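Local coordinates for protein histidine acid phosphatase (PDB 6RXD) that probably removes phosphate groups from inositol polyphosphates such as phytate, and from 2,3-bisphosphoglycerate, by hydrolysis, at residues A[186-191]-A[396-401]; A[42-47]-A[438-443]. All coordinates share one frame; numbering follows the deposited sequence.

Contact 1 (A[186-191]-A[396-401])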
loop_
_atom_site.group_PDB
_atom_site.type_symbol
_atom_site.label_atom_id
_atom_site.label_comp_id
_atom_site.label_asym_id
_atom_site.label_seq_id
_atom_site.Cartn_x
_atom_site.Cartn_y
_atom_site.Cartn_z
ATOM N N ASP A 186 -16.076 -4.885 4.330
ATOM C CA ASP A 186 -16.689 -5.121 3.028
ATOM C C ASP A 186 -16.134 -4.155 1.996
ATOM O O ASP A 186 -16.049 -4.474 0.814
ATOM C CB ASP A 186 -18.210 -4.971 3.087
ATOM C CG ASP A 186 -18.872 -6.066 3.897
ATOM O OD1 ASP A 186 -18.181 -7.043 4.247
ATOM O OD2 ASP A 186 -20.089 -5.948 4.167
ATOM N N THR A 187 -15.749 -2.970 2.444
ATOM C CA THR A 187 -15.192 -1.999 1.501
ATOM C C THR A 187 -13.684 -1.851 1.638
ATOM O O THR A 187 -13.039 -1.326 0.739
ATOM C CB THR A 187 -15.824 -0.607 1.655
ATOM O OG1 THR A 187 -15.502 -0.081 2.943
ATOM C CG2 THR A 187 -17.346 -0.662 1.488
ATOM N N LEU A 188 -13.123 -2.299 2.758
ATOM C CA LEU A 188 -11.701 -2.111 3.004
ATOM C C LEU A 188 -10.925 -3.415 3.212
ATOM O O LEU A 188 -9.730 -3.391 3.504
ATOM C CB LEU A 188 -11.489 -1.176 4.198
ATOM C CG LEU A 188 -12.195 0.187 4.090
ATOM C CD1 LEU A 188 -12.079 0.959 5.402
ATOM C CD2 LEU A 188 -11.609 1.011 2.948
ATOM N N TYR A 189 -11.606 -4.544 3.061
ATOM C CA TYR A 189 -10.939 -5.843 3.112
ATOM C C TYR A 189 -11.736 -6.824 2.258
ATOM O O TYR A 189 -12.022 -7.947 2.675
ATOM C CB TYR A 189 -10.844 -6.335 4.557
ATOM C CG TYR A 189 -9.586 -7.111 4.889
ATOM C CD1 TYR A 189 -9.611 -8.501 5.014
ATOM C CD2 TYR A 189 -8.380 -6.456 5.104
ATOM C CE1 TYR A 189 -8.464 -9.208 5.339
ATOM C CE2 TYR A 189 -7.223 -7.158 5.429
ATOM C CZ TYR A 189 -7.279 -8.529 5.550
ATOM O OH TYR A 189 -6.137 -9.225 5.864
ATOM N N PHE A 190 -12.083 -6.385 1.048
ATOM C CA PHE A 190 -12.971 -7.144 0.170
ATOM C C PHE A 190 -12.298 -8.345 -0.474
ATOM O O PHE A 190 -12.954 -9.138 -1.151
ATOM C CB PHE A 190 -13.556 -6.229 -0.926
ATOM C CG PHE A 190 -12.551 -5.278 -1.534
ATOM C CD1 PHE A 190 -11.525 -5.746 -2.364
ATOM C CD2 PHE A 190 -12.638 -3.920 -1.279
ATOM C CE1 PHE A 190 -10.591 -4.861 -2.916
ATOM C CE2 PHE A 190 -11.709 -3.033 -1.824
ATOM C CZ PHE A 190 -10.689 -3.506 -2.645
ATOM N N HIS A 191 -10.994 -8.487 -0.255
ATOM C CA HIS A 191 -10.206 -9.490 -0.965
ATOM C C HIS A 191 -10.166 -10.828 -0.224
ATOM O O HIS A 191 -9.665 -11.817 -0.749
ATOM C CB HIS A 191 -8.787 -8.965 -1.224
ATOM C CG HIS A 191 -8.041 -8.615 0.028
ATOM N ND1 HIS A 191 -8.377 -7.540 0.820
ATOM C CD2 HIS A 191 -6.999 -9.229 0.635
ATOM C CE1 HIS A 191 -7.554 -7.495 1.861
ATOM N NE2 HIS A 191 -6.714 -8.510 1.772
ATOM N N ARG A 396 -10.969 6.695 5.090
ATOM C CA ARG A 396 -10.852 5.237 5.185
ATOM C C ARG A 396 -9.395 4.810 5.142
ATOM O O ARG A 396 -8.592 5.414 4.423
ATOM C CB ARG A 396 -11.559 4.561 4.002
ATOM C CG ARG A 396 -13.025 4.925 3.793
ATOM C CD ARG A 396 -13.449 4.435 2.426
ATOM N NE ARG A 396 -14.838 4.762 2.081
ATOM C CZ ARG A 396 -15.216 5.885 1.482
ATOM N NH1 ARG A 396 -14.318 6.811 1.170
ATOM N NH2 ARG A 396 -16.500 6.083 1.194
ATOM N N PHE A 397 -9.076 3.749 5.888
ATOM C CA PHE A 397 -7.699 3.270 6.032
ATOM C C PHE A 397 -7.632 1.772 5.829
ATOM O O PHE A 397 -8.385 1.023 6.443
ATOM C CB PHE A 397 -7.147 3.678 7.404
ATOM C CG PHE A 397 -7.134 5.158 7.587
ATOM C CD1 PHE A 397 -6.016 5.897 7.237
ATOM C CD2 PHE A 397 -8.290 5.828 7.990
ATOM C CE1 PHE A 397 -6.016 7.273 7.339
ATOM C CE2 PHE A 397 -8.305 7.206 8.093
ATOM C CZ PHE A 397 -7.174 7.934 7.767
ATOM N N ALA A 398 -6.744 1.340 4.936
ATOM C CA ALA A 398 -6.757 -0.042 4.482
ATOM C C ALA A 398 -5.376 -0.499 4.020
ATOM O O ALA A 398 -4.378 -0.214 4.674
ATOM C CB ALA A 398 -7.813 -0.225 3.371
ATOM N N HIS A 399 -5.317 -1.183 2.881
ATOM C CA HIS A 399 -4.144 -1.991 2.531
ATOM C C HIS A 399 -3.734 -1.914 1.072
ATOM O O HIS A 399 -4.489 -1.438 0.224
ATOM C CB HIS A 399 -4.448 -3.452 2.882
ATOM C CG HIS A 399 -4.968 -3.616 4.269
ATOM N ND1 HIS A 399 -4.144 -3.871 5.342
ATOM C CD2 HIS A 399 -6.222 -3.490 4.770
ATOM C CE1 HIS A 399 -4.872 -3.909 6.448
ATOM N NE2 HIS A 399 -6.132 -3.682 6.127
ATOM N N ALA A 400 -2.543 -2.419 0.764
ATOM C CA ALA A 400 -2.138 -2.524 -0.634
ATOM C C ALA A 400 -3.113 -3.401 -1.394
ATOM O O ALA A 400 -3.372 -3.182 -2.582
ATOM C CB ALA A 400 -0.733 -3.088 -0.737
ATOM N N GLU A 401 -3.653 -4.405 -0.705
ATOM C CA GLU A 401 -4.621 -5.309 -1.307
ATOM C C GLU A 401 -5.938 -4.608 -1.603
ATOM O O GLU A 401 -6.784 -5.144 -2.325
ATOM C CB GLU A 401 -4.870 -6.514 -0.388
ATOM C CG GLU A 401 -3.719 -7.526 -0.346
ATOM C CD GLU A 401 -2.507 -7.053 0.460
ATOM O OE1 GLU A 401 -1.426 -7.645 0.282
ATOM O OE2 GLU A 401 -2.624 -6.108 1.277
HETATM O O HOH W 1 -16.244 2.578 3.138
#

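Contact 2 (A[42-47]-A[438-443])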
loop_
_atom_site.group_PDB
_atom_site.type_symbol
_atom_site.label_atom_id
_atom_site.label_comp_id
_atom_site.label_asym_id
_atom_site.label_seq_id
_atom_site.Cartn_x
_atom_site.Cartn_y
_atom_site.Cartn_z
ATOM N N MET A 42 -9.425 7.070 0.634
ATOM C CA MET A 42 -9.005 5.765 1.125
ATOM C C MET A 42 -7.492 5.765 1.037
ATOM O O MET A 42 -6.919 6.121 0.002
ATOM C CB MET A 42 -9.602 4.618 0.300
ATOM C CG MET A 42 -9.269 3.218 0.846
ATOM S SD MET A 42 -7.638 2.584 0.347
ATOM C CE MET A 42 -7.890 2.318 -1.417
ATOM N N ALA A 43 -6.849 5.373 2.128
ATOM C CA ALA A 43 -5.396 5.347 2.198
ATOM C C ALA A 43 -4.912 4.007 2.700
ATOM O O ALA A 43 -5.503 3.415 3.608
ATOM C CB ALA A 43 -4.887 6.457 3.130
ATOM N N ARG A 44 -3.827 3.530 2.096
ATOM C CA ARG A 44 -3.096 2.386 2.611
ATOM C C ARG A 44 -2.419 2.779 3.921
ATOM O O ARG A 44 -2.115 3.948 4.145
ATOM C CB ARG A 44 -2.044 1.980 1.576
ATOM C CG ARG A 44 -1.205 0.772 1.960
ATOM C CD ARG A 44 -0.078 0.544 0.974
ATOM N NE ARG A 44 0.677 -0.644 1.350
ATOM C CZ ARG A 44 1.852 -0.974 0.832
ATOM N NH1 ARG A 44 2.430 -0.183 -0.076
ATOM N NH2 ARG A 44 2.456 -2.078 1.246
ATOM N N HIS A 45 -2.203 1.806 4.795
ATOM C CA HIS A 45 -1.459 2.057 6.031
ATOM C C HIS A 45 -0.063 2.591 5.703
ATOM O O HIS A 45 0.431 2.451 4.580
ATOM C CB HIS A 45 -1.339 0.755 6.823
ATOM C CG HIS A 45 -0.568 -0.303 6.096
ATOM N ND1 HIS A 45 0.807 -0.287 5.998
ATOM C CD2 HIS A 45 -0.985 -1.389 5.402
ATOM C CE1 HIS A 45 1.206 -1.322 5.277
ATOM N NE2 HIS A 45 0.137 -2.006 4.906
ATOM N N GLY A 46 0.584 3.188 6.696
ATOM C CA GLY A 46 1.914 3.727 6.502
ATOM C C GLY A 46 2.985 2.652 6.603
ATOM O O GLY A 46 2.701 1.475 6.860
ATOM N N SER A 47 4.225 3.076 6.389
ATOM C CA SER A 47 5.403 2.232 6.552
ATOM C C SER A 47 5.399 1.425 7.847
ATOM O O SER A 47 5.071 1.945 8.915
ATOM C CB SER A 47 6.650 3.106 6.534
ATOM O OG SER A 47 6.899 3.623 5.241
ATOM N N SER A 438 4.776 3.497 -7.627
ATOM C CA SER A 438 3.911 4.612 -8.005
ATOM C C SER A 438 2.424 4.280 -7.868
ATOM O O SER A 438 1.600 5.155 -7.554
ATOM C CB SER A 438 4.258 5.146 -9.405
ATOM O OG SER A 438 4.399 4.100 -10.341
ATOM N N VAL A 439 2.075 3.014 -8.066
ATOM C CA VAL A 439 0.690 2.602 -7.900
ATOM C C VAL A 439 0.291 2.511 -6.432
ATOM O O VAL A 439 -0.780 2.992 -6.025
ATOM C CB VAL A 439 0.454 1.256 -8.594
ATOM C CG1 VAL A 439 -0.927 0.680 -8.237
ATOM C CG2 VAL A 439 0.635 1.424 -10.107
ATOM N N THR A 440 1.166 1.917 -5.631
ATOM C CA THR A 440 0.830 1.640 -4.239
ATOM C C THR A 440 2.020 1.801 -3.293
ATOM O O THR A 440 2.459 0.854 -2.640
ATOM C CB THR A 440 0.161 0.253 -4.119
ATOM O OG1 THR A 440 -0.139 -0.028 -2.748
ATOM C CG2 THR A 440 1.055 -0.858 -4.715
ATOM N N PRO A 441 2.551 3.022 -3.204
ATOM C CA PRO A 441 3.608 3.254 -2.219
ATOM C C PRO A 441 3.020 3.127 -0.827
ATOM O O PRO A 441 1.803 2.995 -0.661
ATOM C CB PRO A 441 3.989 4.709 -2.466
ATOM C CG PRO A 441 2.747 5.339 -3.111
ATOM C CD PRO A 441 2.258 4.233 -3.994
ATOM N N MET A 442 3.878 3.164 0.183
ATOM C CA MET A 442 3.361 3.265 1.530
ATOM C C MET A 442 2.495 4.519 1.643
ATOM O O MET A 442 2.812 5.569 1.050
ATOM C CB MET A 442 4.517 3.272 2.533
ATOM C CG MET A 442 5.254 1.942 2.590
ATOM S SD MET A 442 4.224 0.625 3.299
ATOM C CE MET A 442 5.165 -0.819 2.782
ATOM N N ALA A 443 1.395 4.398 2.386
ATOM C CA ALA A 443 0.402 5.466 2.567
ATOM C C ALA A 443 -0.250 5.949 1.272
ATOM O O ALA A 443 -0.790 7.047 1.217
ATOM C CB ALA A 443 0.998 6.667 3.360
#

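Contact 1 (A[186-191]-A[396-401])
Leu188 and Ala398 bring the backbones nearest, their CA atoms 5.6 Å apart; the end-to-end directions of 188-191 and 396-401 differ by 17°, with no direct hydrogen bond between the segments. Segment 396-401 leaves the central sheet of the histidine phosphatase fold at strand 391-398 and enters helix 400-410 through His399-Ala400-Glu401, the HAE motif of the MINPP branch. Leu188 lays CD2 across Arg396 CB at 3.7 Å, the two chains crossing at about a right angle. Tyr189 turns its CD2-CE2 edge to a face of the His399 imidazole in an offset T-shaped pair, the planes at 80°; NE2 of His399 is held by Ser138. The His191 ring, its CG between backbone N and carbonyl carbon (chi1 60°), receives Glu401 CB over its centre as a CH-pi contact, 3.5 Å from the centroid, while its own CE1 lies over the Tyr189 ring. An alanine in place of His191 would probably leave both Glu401 CB and that Tyr189 face without their packing partner. Glu401 OE1 pairs with Lys357. While the Arg396 guanidinium pairs with Asp377 through NH2, one water accepts from Thr187 OG1 and from Arg396 NE, each at 2.8 Å.

Contact 2 (A[42-47]-A[438-443])
Arg44 and Met442 form the dense centre of this buried contact. The arginine stretches out with CG anti to the backbone N (chi1 -179°) and sets one face of its guanidinium under the thioether: Met442 SD lies over the centre of the group, 3.8 Å from Arg44 CZ, and Met442 CE reaches Arg44 NH2 at 3.4 Å. At the guanidinium edge are two carbonyls, Thr440 O and Pro441 O; Arg44 NH1 gives a weak hydrogen bond to Pro441 O (3.3 Å), and its stronger partner is Ser12 O. The methionine, bent at chi2, also rests CG on Ser47 OG, which is hydrogen-bonded to Gln103. Backbones close in beside this. Ala443 N donates to His45 O at 3.1 Å, and Ala443 CA meets Arg44 O at 3.3 Å in an almost straight CA-H...O contact (171°). His45 bonds through ND1 to Gly46 O, 2.7 Å and 168°, with the acceptor in the ring plane, which fixes the imidazole's rotation. Packing is looser toward Thr440, whose buried OG1 has no hydrogen-bond partner and stays 3.7 Å from Arg44 NH1; beyond it helix 436-439 draws away to exposed Ser438. Arg44-His45-Gly46 at the end of a central strand is the RHG signature of histidine acid phosphatases, which in relatives carries the phosphate-accepting histidine.

From the N terminus, the chain passes through strand 34-44 and the turn after it, the 42-47 half of contact 2, whose partner 438-443 arrives 391 residues later. Contact 1 is nested within that long loop: 186-191, which includes most of the short helix 185-188 and the loop after it, meets 396-401, the closest ends being 205 residues apart. The two contacts join through the sheet, where strands 34-44 and 391-398 are parallel neighbours and Ala398 N lies 2.8 Å from Ala43 O, a probable hydrogen bond. Past the strands, Ala400 CB packs on Arg44 NE and Thr440 OG1. Together they bring the RHG and HAE signatures side by side at the ends of adjacent strands.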